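Local coordinates for protein Cag-Z (PDB 1S2X) that is of unknown function but is encoded in the cag pathogenicity island of Helicobacter pylori, which specifies a type IV secretion system, at residues A[88-92]-A[178-182]; A[20-24]-A[82-87]; A[123-127]-A[171-175]. The protein carries 1 engineered substitution. The contacts are given in a common frame with arbitrary orientation. Residues are numbered along the deposited sequence.

Contact 1 (A[88-92]-A[178-182]); sequences YNRCK and KYIIL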
loop_
_atom_site.group_PDB
_atom_site.type_symbol
_atom_site.label_atom_id
_atom_site.label_comp_id
_atom_site.label_asym_id
_atom_site.label_seq_id
_atom_site.Cartn_x
_atom_site.Cartn_y
_atom_site.Cartn_z
ATOM N N TYR A 88 -11.071 9.737 -1.772
ATOM C CA TYR A 88 -11.426 10.577 -2.902
ATOM C C TYR A 88 -12.851 11.123 -2.778
ATOM O O TYR A 88 -13.096 12.293 -3.027
ATOM C CB TYR A 88 -11.344 9.799 -4.209
ATOM C CG TYR A 88 -11.823 10.556 -5.427
ATOM C CD1 TYR A 88 -12.961 10.158 -6.112
ATOM C CD2 TYR A 88 -11.127 11.663 -5.893
ATOM C CE1 TYR A 88 -13.407 10.844 -7.227
ATOM C CE2 TYR A 88 -11.566 12.351 -7.008
ATOM C CZ TYR A 88 -12.698 11.940 -7.671
ATOM O OH TYR A 88 -13.130 12.633 -8.779
ATOM N N ASN A 89 -13.733 10.218 -2.388
ATOM C CA ASN A 89 -15.147 10.468 -2.201
ATOM C C ASN A 89 -15.373 11.453 -1.062
ATOM O O ASN A 89 -16.260 12.302 -1.169
ATOM C CB ASN A 89 -15.866 9.151 -1.941
ATOM C CG ASN A 89 -16.082 8.331 -3.199
ATOM O OD1 ASN A 89 -16.456 7.156 -3.119
ATOM N ND2 ASN A 89 -15.865 8.925 -4.366
ATOM N N ARG A 90 -14.585 11.354 -0.001
ATOM C CA ARG A 90 -14.648 12.307 1.111
ATOM C C ARG A 90 -14.125 13.676 0.695
ATOM O O ARG A 90 -14.745 14.720 0.904
ATOM C CB ARG A 90 -13.853 11.769 2.298
ATOM C CG ARG A 90 -13.787 12.646 3.531
ATOM C CD ARG A 90 -15.125 13.281 3.873
ATOM N NE ARG A 90 -14.955 14.466 4.721
ATOM C CZ ARG A 90 -15.917 14.984 5.476
ATOM N NH1 ARG A 90 -15.667 16.058 6.209
ATOM N NH2 ARG A 90 -17.125 14.439 5.506
ATOM N N CYS A 91 -12.945 13.715 0.077
ATOM C CA CYS A 91 -12.383 14.993 -0.346
ATOM C C CYS A 91 -13.210 15.686 -1.419
ATOM O O CYS A 91 -13.257 16.924 -1.459
ATOM C CB CYS A 91 -10.947 14.789 -0.849
ATOM S SG CYS A 91 -9.837 14.157 0.446
ATOM N N LYS A 92 -13.860 14.926 -2.296
ATOM C CA LYS A 92 -14.627 15.534 -3.376
ATOM C C LYS A 92 -15.848 16.289 -2.832
ATOM O O LYS A 92 -16.129 17.377 -3.337
ATOM C CB LYS A 92 -15.080 14.501 -4.410
ATOM C CG LYS A 92 -15.333 15.124 -5.778
ATOM C CD LYS A 92 -15.015 14.150 -6.898
ATOM C CE LYS A 92 -15.905 14.330 -8.112
ATOM N NZ LYS A 92 -17.349 14.148 -7.772
ATOM N N LYS A 178 -6.207 11.416 -9.273
ATOM C CA LYS A 178 -7.284 11.882 -8.400
ATOM C C LYS A 178 -6.835 13.161 -7.703
ATOM O O LYS A 178 -7.629 14.044 -7.383
ATOM C CB LYS A 178 -7.683 10.792 -7.411
ATOM C CG LYS A 178 -8.590 9.708 -7.986
ATOM C CD LYS A 178 -8.770 8.577 -6.990
ATOM C CE LYS A 178 -10.102 7.857 -7.165
ATOM N NZ LYS A 178 -10.019 6.773 -8.187
ATOM N N TYR A 179 -5.525 13.246 -7.476
ATOM C CA TYR A 179 -4.940 14.454 -6.914
ATOM C C TYR A 179 -5.160 15.618 -7.886
ATOM O O TYR A 179 -5.519 16.710 -7.459
ATOM C CB TYR A 179 -3.449 14.295 -6.631
ATOM C CG TYR A 179 -2.761 15.584 -6.242
ATOM C CD1 TYR A 179 -2.037 16.340 -7.152
ATOM C CD2 TYR A 179 -2.848 16.045 -4.933
ATOM C CE1 TYR A 179 -1.418 17.513 -6.777
ATOM C CE2 TYR A 179 -2.234 17.219 -4.545
ATOM C CZ TYR A 179 -1.521 17.944 -5.471
ATOM O OH TYR A 179 -0.904 19.112 -5.088
ATOM N N ILE A 180 -4.895 15.348 -9.159
ATOM C CA ILE A 180 -5.131 16.338 -10.208
ATOM C C ILE A 180 -6.541 16.896 -10.051
ATOM O O ILE A 180 -6.765 18.083 -9.852
ATOM C CB ILE A 180 -4.990 15.733 -11.610
ATOM C CG1 ILE A 180 -3.545 15.384 -11.991
ATOM C CG2 ILE A 180 -5.602 16.640 -12.662
ATOM C CD1 ILE A 180 -2.541 15.832 -10.948
ATOM N N ILE A 181 -7.490 15.972 -10.123
ATOM C CA ILE A 181 -8.898 16.328 -10.019
ATOM C C ILE A 181 -9.176 17.163 -8.776
ATOM O O ILE A 181 -9.710 18.267 -8.876
ATOM C CB ILE A 181 -9.774 15.059 -10.032
ATOM C CG1 ILE A 181 -9.584 14.173 -11.264
ATOM C CG2 ILE A 181 -11.244 15.409 -9.868
ATOM C CD1 ILE A 181 -10.670 13.127 -11.404
ATOM N N LEU A 182 -8.822 16.653 -7.606
ATOM C CA LEU A 182 -9.163 17.291 -6.346
ATOM C C LEU A 182 -8.490 18.641 -6.163
ATOM O O LEU A 182 -8.956 19.502 -5.413
ATOM C CB LEU A 182 -8.754 16.379 -5.181
ATOM C CG LEU A 182 -9.682 15.204 -4.896
ATOM C CD1 LEU A 182 -9.105 14.313 -3.801
ATOM C CD2 LEU A 182 -11.069 15.683 -4.497
#
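This is a helix-helix packing contact between two long helices, 74-101 and 161-183, that run side by side in the same direction: the axes of the segments 88-92 and 178-182 are inclined by 11° and come within 10.8 Å. At its centre lies the Tyr88 ring, which the t rotamer of chi1 carries across toward the other helix. The aliphatic end of Lys178 covers one ring face, with CE 4.1 Å from the ring centroid in a CH-pi contact. The ammonium NZ lies farther off, 5.3 Å from that centroid, so any cation-pi attraction is weak; its charge is met by Asp174, one turn earlier on the same helix. A lysine fits here because its methylenes can lie on an aromatic ring while its charged end remains at the surface. Near the ring plane, Ile181 CG2 is 3.5 Å from Tyr88 OH. The two are parallel members of an all-helical bundle, and the long helix 105-135, which comes between them in the chain along with the short 149-158, runs the opposite way. Phe119 of helix 105-135 touches Cys91, Lys178 and Leu182, closing the inner side. Leu182 is the main apolar contact there: its CD1 is 3.5 Å from Cys91 CB and 3.9 Å from Tyr88 CD2, and its CD2 is 3.6 Å from Lys92 N. The small Cys91 leaves room for this branched leucine.

Contact 2 (A[20-24]-A[82-87]); sequences ILDSN and NLVLAS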
loop_
_atom_site.group_PDB
_atom_site.type_symbol
_atom_site.label_atom_id
_atom_site.label_comp_id
_atom_site.label_asym_id
_atom_site.label_seq_id
_atom_site.Cartn_x
_atom_site.Cartn_y
_atom_site.Cartn_z
ATOM N N ILE A 20 -11.779 6.616 7.637
ATOM C CA ILE A 20 -11.521 5.779 6.462
ATOM C C ILE A 20 -10.563 4.651 6.813
ATOM O O ILE A 20 -10.634 3.550 6.259
ATOM C CB ILE A 20 -11.017 6.668 5.316
ATOM C CG1 ILE A 20 -12.035 7.761 4.931
ATOM C CG2 ILE A 20 -10.619 5.856 4.102
ATOM C CD1 ILE A 20 -11.802 8.327 3.549
ATOM N N LEU A 21 -9.643 4.851 7.753
ATOM C CA LEU A 21 -8.823 3.719 8.184
ATOM C C LEU A 21 -9.660 2.644 8.873
ATOM O O LEU A 21 -9.681 1.486 8.460
ATOM C CB LEU A 21 -7.714 4.208 9.113
ATOM C CG LEU A 21 -6.562 4.962 8.463
ATOM C CD1 LEU A 21 -5.578 5.435 9.528
ATOM C CD2 LEU A 21 -5.843 4.128 7.410
ATOM N N ASP A 22 -10.381 2.983 9.939
ATOM C CA ASP A 22 -11.210 2.036 10.672
ATOM C C ASP A 22 -12.291 1.416 9.794
ATOM O O ASP A 22 -12.621 0.234 9.881
ATOM C CB ASP A 22 -11.890 2.723 11.859
ATOM C CG ASP A 22 -10.953 3.582 12.684
ATOM O OD1 ASP A 22 -9.813 3.138 12.919
ATOM O OD2 ASP A 22 -11.362 4.692 13.096
ATOM N N SER A 23 -12.869 2.238 8.925
ATOM C CA SER A 23 -13.920 1.752 8.041
ATOM C C SER A 23 -13.429 0.602 7.166
ATOM O O SER A 23 -14.178 -0.337 6.908
ATOM C CB SER A 23 -14.430 2.900 7.166
ATOM O OG SER A 23 -15.069 2.433 5.996
ATOM N N ASN A 24 -12.189 0.705 6.721
ATOM C CA ASN A 24 -11.566 -0.179 5.758
ATOM C C ASN A 24 -10.563 -1.130 6.394
ATOM O O ASN A 24 -9.776 -1.773 5.698
ATOM C CB ASN A 24 -10.828 0.646 4.693
ATOM C CG ASN A 24 -11.695 1.090 3.538
ATOM O OD1 ASN A 24 -12.122 0.288 2.707
ATOM N ND2 ASN A 24 -11.952 2.394 3.454
ATOM N N ASN A 82 -9.970 0.456 -2.242
ATOM C CA ASN A 82 -11.094 0.871 -1.419
ATOM C C ASN A 82 -10.783 2.141 -0.633
ATOM O O ASN A 82 -11.565 3.084 -0.599
ATOM C CB ASN A 82 -11.470 -0.226 -0.428
ATOM C CG ASN A 82 -11.938 -1.482 -1.141
ATOM O OD1 ASN A 82 -12.035 -1.484 -2.370
ATOM N ND2 ASN A 82 -12.215 -2.526 -0.366
ATOM N N LEU A 83 -9.619 2.143 0.012
ATOM C CA LEU A 83 -9.154 3.282 0.781
ATOM C C LEU A 83 -9.010 4.531 -0.068
ATOM O O LEU A 83 -9.456 5.617 0.290
ATOM C CB LEU A 83 -7.780 2.971 1.414
ATOM C CG LEU A 83 -7.199 4.157 2.196
ATOM C CD1 LEU A 83 -7.156 3.824 3.677
ATOM C CD2 LEU A 83 -5.826 4.533 1.669
ATOM N N VAL A 84 -8.348 4.378 -1.214
ATOM C CA VAL A 84 -8.127 5.506 -2.110
ATOM C C VAL A 84 -9.452 6.091 -2.596
ATOM O O VAL A 84 -9.592 7.317 -2.639
ATOM C CB VAL A 84 -7.264 5.109 -3.315
ATOM C CG1 VAL A 84 -7.263 6.190 -4.394
ATOM C CG2 VAL A 84 -5.847 4.817 -2.834
ATOM N N LEU A 85 -10.376 5.202 -2.944
ATOM C CA LEU A 85 -11.683 5.610 -3.438
ATOM C C LEU A 85 -12.433 6.388 -2.358
ATOM O O LEU A 85 -12.936 7.486 -2.607
ATOM C CB LEU A 85 -12.473 4.392 -3.906
ATOM C CG LEU A 85 -13.828 4.672 -4.564
ATOM C CD1 LEU A 85 -13.663 5.491 -5.835
ATOM C CD2 LEU A 85 -14.555 3.370 -4.849
ATOM N N ALA A 86 -12.480 5.784 -1.176
ATOM C CA ALA A 86 -13.194 6.315 -0.030
ATOM C C ALA A 86 -12.653 7.693 0.376
ATOM O O ALA A 86 -13.467 8.517 0.800
ATOM C CB ALA A 86 -13.137 5.394 1.178
ATOM N N SER A 87 -11.357 7.883 0.242
ATOM C CA SER A 87 -10.630 9.110 0.522
ATOM C C SER A 87 -10.987 10.174 -0.519
ATOM O O SER A 87 -11.182 11.344 -0.197
ATOM C CB SER A 87 -9.119 8.861 0.530
ATOM O OG SER A 87 -8.687 8.172 1.691
HETATM O O HOH W 1 -11.213 -2.259 2.064
#
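Apolar contacts lead where the C-terminal end of helix 14-23 rests on the middle of helix 74-101. Ile20 is the main wedge: its CG2 lies 4.0 Å from Leu83 CD1 and 3.9 Å from Ala86 CB, while its CD1 comes within 3.3 Å of Ser87 CA. Small Ala86 and Ser87 let the isoleucine sit close to the backbone. Leu21 CD2 adds a 4.0 Å contact with Leu83 CD1, and Leu21 also touches Phe122 of helix 105-135. The short N-terminal helix is thus laid against the long-helix bundle, spanning a groove between two of its members. Among the polar groups, Ser87 OG donates to Leu83 O at 3.0 Å, satisfying a buried hydroxyl within its own turn. Asn24, the first residue to leave helical geometry, packs its amide on the facing helix, ND2 3.9 Å from Ala86 CB and OD1 3.2 Å from Asn82 CB; ND2 also bonds weakly back to Ile20 O at 3.3 Å. One water joins the two asparagines, donating to Asn24 OD1 at 2.8 Å and accepting from Asn82 ND2 at 2.6 Å.

Contact 3 (A[123-127]-A[171-175]); sequences TCDEV and IVQDI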
loop_
_atom_site.group_PDB
_atom_site.type_symbol
_atom_site.label_atom_id
_atom_site.label_comp_id
_atom_site.label_asym_id
_atom_site.label_seq_id
_atom_site.Cartn_x
_atom_site.Cartn_y
_atom_site.Cartn_z
ATOM N N THR A 123 -3.015 8.805 1.293
ATOM C CA THR A 123 -3.121 7.615 0.458
ATOM C C THR A 123 -1.735 7.066 0.132
ATOM O O THR A 123 -1.535 5.855 0.242
ATOM C CB THR A 123 -3.862 7.842 -0.873
ATOM O OG1 THR A 123 -3.243 8.909 -1.591
ATOM C CG2 THR A 123 -5.305 8.246 -0.618
ATOM N N CYS A 124 -0.838 7.963 -0.254
ATOM C CA CYS A 124 0.528 7.573 -0.608
ATOM C C CYS A 124 1.257 6.937 0.569
ATOM O O CYS A 124 2.073 6.024 0.397
ATOM C CB CYS A 124 1.294 8.777 -1.156
ATOM S SG CYS A 124 0.942 9.099 -2.907
ATOM N N ASP A 125 0.993 7.367 1.801
ATOM C CA ASP A 125 1.634 6.717 2.940
ATOM C C ASP A 125 1.019 5.346 3.164
ATOM O O ASP A 125 1.680 4.400 3.588
ATOM C CB ASP A 125 1.509 7.535 4.222
ATOM C CG ASP A 125 2.316 8.819 4.208
ATOM O OD1 ASP A 125 3.102 9.045 3.266
ATOM O OD2 ASP A 125 2.148 9.621 5.159
ATOM N N GLU A 126 -0.284 5.193 2.896
ATOM C CA GLU A 126 -0.817 3.851 3.158
ATOM C C GLU A 126 -0.333 2.868 2.095
ATOM O O GLU A 126 -0.107 1.699 2.426
ATOM C CB GLU A 126 -2.341 3.845 3.243
ATOM C CG GLU A 126 -2.880 4.254 4.605
ATOM C CD GLU A 126 -2.601 3.193 5.654
ATOM O OE1 GLU A 126 -1.846 3.490 6.598
ATOM O OE2 GLU A 126 -3.129 2.067 5.534
ATOM N N VAL A 127 -0.164 3.297 0.854
ATOM C CA VAL A 127 0.406 2.445 -0.190
ATOM C C VAL A 127 1.845 2.051 0.138
ATOM O O VAL A 127 2.267 0.918 -0.101
ATOM C CB VAL A 127 0.402 3.119 -1.575
ATOM C CG1 VAL A 127 1.125 2.246 -2.585
ATOM C CG2 VAL A 127 -1.010 3.401 -2.060
ATOM N N ILE A 171 -2.017 1.927 -8.933
ATOM C CA ILE A 171 -2.760 2.637 -7.894
ATOM C C ILE A 171 -2.132 3.994 -7.586
ATOM O O ILE A 171 -2.827 5.004 -7.483
ATOM C CB ILE A 171 -2.855 1.811 -6.605
ATOM C CG1 ILE A 171 -3.718 0.548 -6.728
ATOM C CG2 ILE A 171 -3.348 2.682 -5.457
ATOM C CD1 ILE A 171 -4.037 -0.061 -5.379
ATOM N N VAL A 172 -0.814 4.053 -7.434
ATOM C CA VAL A 172 -0.164 5.343 -7.199
ATOM C C VAL A 172 -0.456 6.283 -8.368
ATOM O O VAL A 172 -0.533 7.506 -8.228
ATOM C CB VAL A 172 1.345 5.150 -7.010
ATOM C CG1 VAL A 172 2.121 6.447 -7.171
ATOM C CG2 VAL A 172 1.623 4.532 -5.641
ATOM N N GLN A 173 -0.616 5.681 -9.545
ATOM C CA GLN A 173 -0.847 6.463 -10.755
ATOM C C GLN A 173 -2.245 7.070 -10.727
ATOM O O GLN A 173 -2.453 8.199 -11.165
ATOM C CB GLN A 173 -0.658 5.631 -12.027
ATOM C CG GLN A 173 0.761 5.690 -12.578
ATOM C CD GLN A 173 0.986 4.851 -13.816
ATOM O OE1 GLN A 173 1.113 3.626 -13.737
ATOM N NE2 GLN A 173 1.050 5.507 -14.985
ATOM N N ASP A 174 -3.187 6.294 -10.198
ATOM C CA ASP A 174 -4.554 6.792 -10.080
ATOM C C ASP A 174 -4.703 7.828 -8.964
ATOM O O ASP A 174 -5.525 8.743 -9.097
ATOM C CB ASP A 174 -5.506 5.624 -9.851
ATOM C CG ASP A 174 -6.964 6.037 -9.846
ATOM O OD1 ASP A 174 -7.541 5.995 -8.733
ATOM O OD2 ASP A 174 -7.509 6.374 -10.920
ATOM N N ILE A 175 -3.946 7.694 -7.884
ATOM C CA ILE A 175 -3.893 8.667 -6.798
ATOM C C ILE A 175 -3.465 10.023 -7.365
ATOM O O ILE A 175 -4.068 11.040 -7.018
ATOM C CB ILE A 175 -2.921 8.240 -5.692
ATOM C CG1 ILE A 175 -3.460 7.128 -4.779
ATOM C CG2 ILE A 175 -2.485 9.428 -4.858
ATOM C CD1 ILE A 175 -2.401 6.538 -3.869
#
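Ile175 reaches across to helix 105-135 and overlaps three of its residues: its CD1 lies 3.9 Å from Val127 CG2 and 3.4 Å from Thr123 OG1, while its CG2 is 4.0 Å from Cys124 SG. Thr123 can be buried beside it because its hydroxyl is hydrogen-bonded to the backbone O of Phe119, one turn back, leaving an isoleucine methyl as a suitable neighbour. Val127 meets two more residues of the same helix face, with CG2 4.2 Å from Ile171 CG2 and CG1 3.8 Å from Val172 CG2. The helices 105-135 and 161-183 are almost exactly antiparallel here, at 173°, with segment axes 10.6 Å apart, an up-and-down pairing within the all-helical bundle. Beta-branched valine and isoleucine, compact and apolar, fill the space between the backbones, and the residues one helical turn apart, Thr123 and Val127 against Ile171 and Ile175, face each other. Leu80 of helix 74-101 touches both Val127 and Ile171, covering the inner side, whereas Val172 lies at the exposed margin.

How the contacts relate
Three long helices connect the contacts. Contacts 1 and 2 occupy consecutive turns of helix 74-101, with centres about 13 Å apart, while contacts 1 and 3 follow one another along helix 161-183, with centres about 12 Å apart. Helix 105-135, the third member, pairs with 161-183 in contact 3. Contacts 2 and 3 touch directly: Val84 CG2 is 3.9 Å from Ile175 CG1 in the buried part, and nearer the surface Leu21 CD2 is 3.8 Å from Glu126 CD. Val84 CG1 also meets Lys178 CD at 3.8 Å, tying contact 2 to contact 1. The centre of contact 3 lies deepest, about 7 Å from the chain centre, against 18 Å for contact 1.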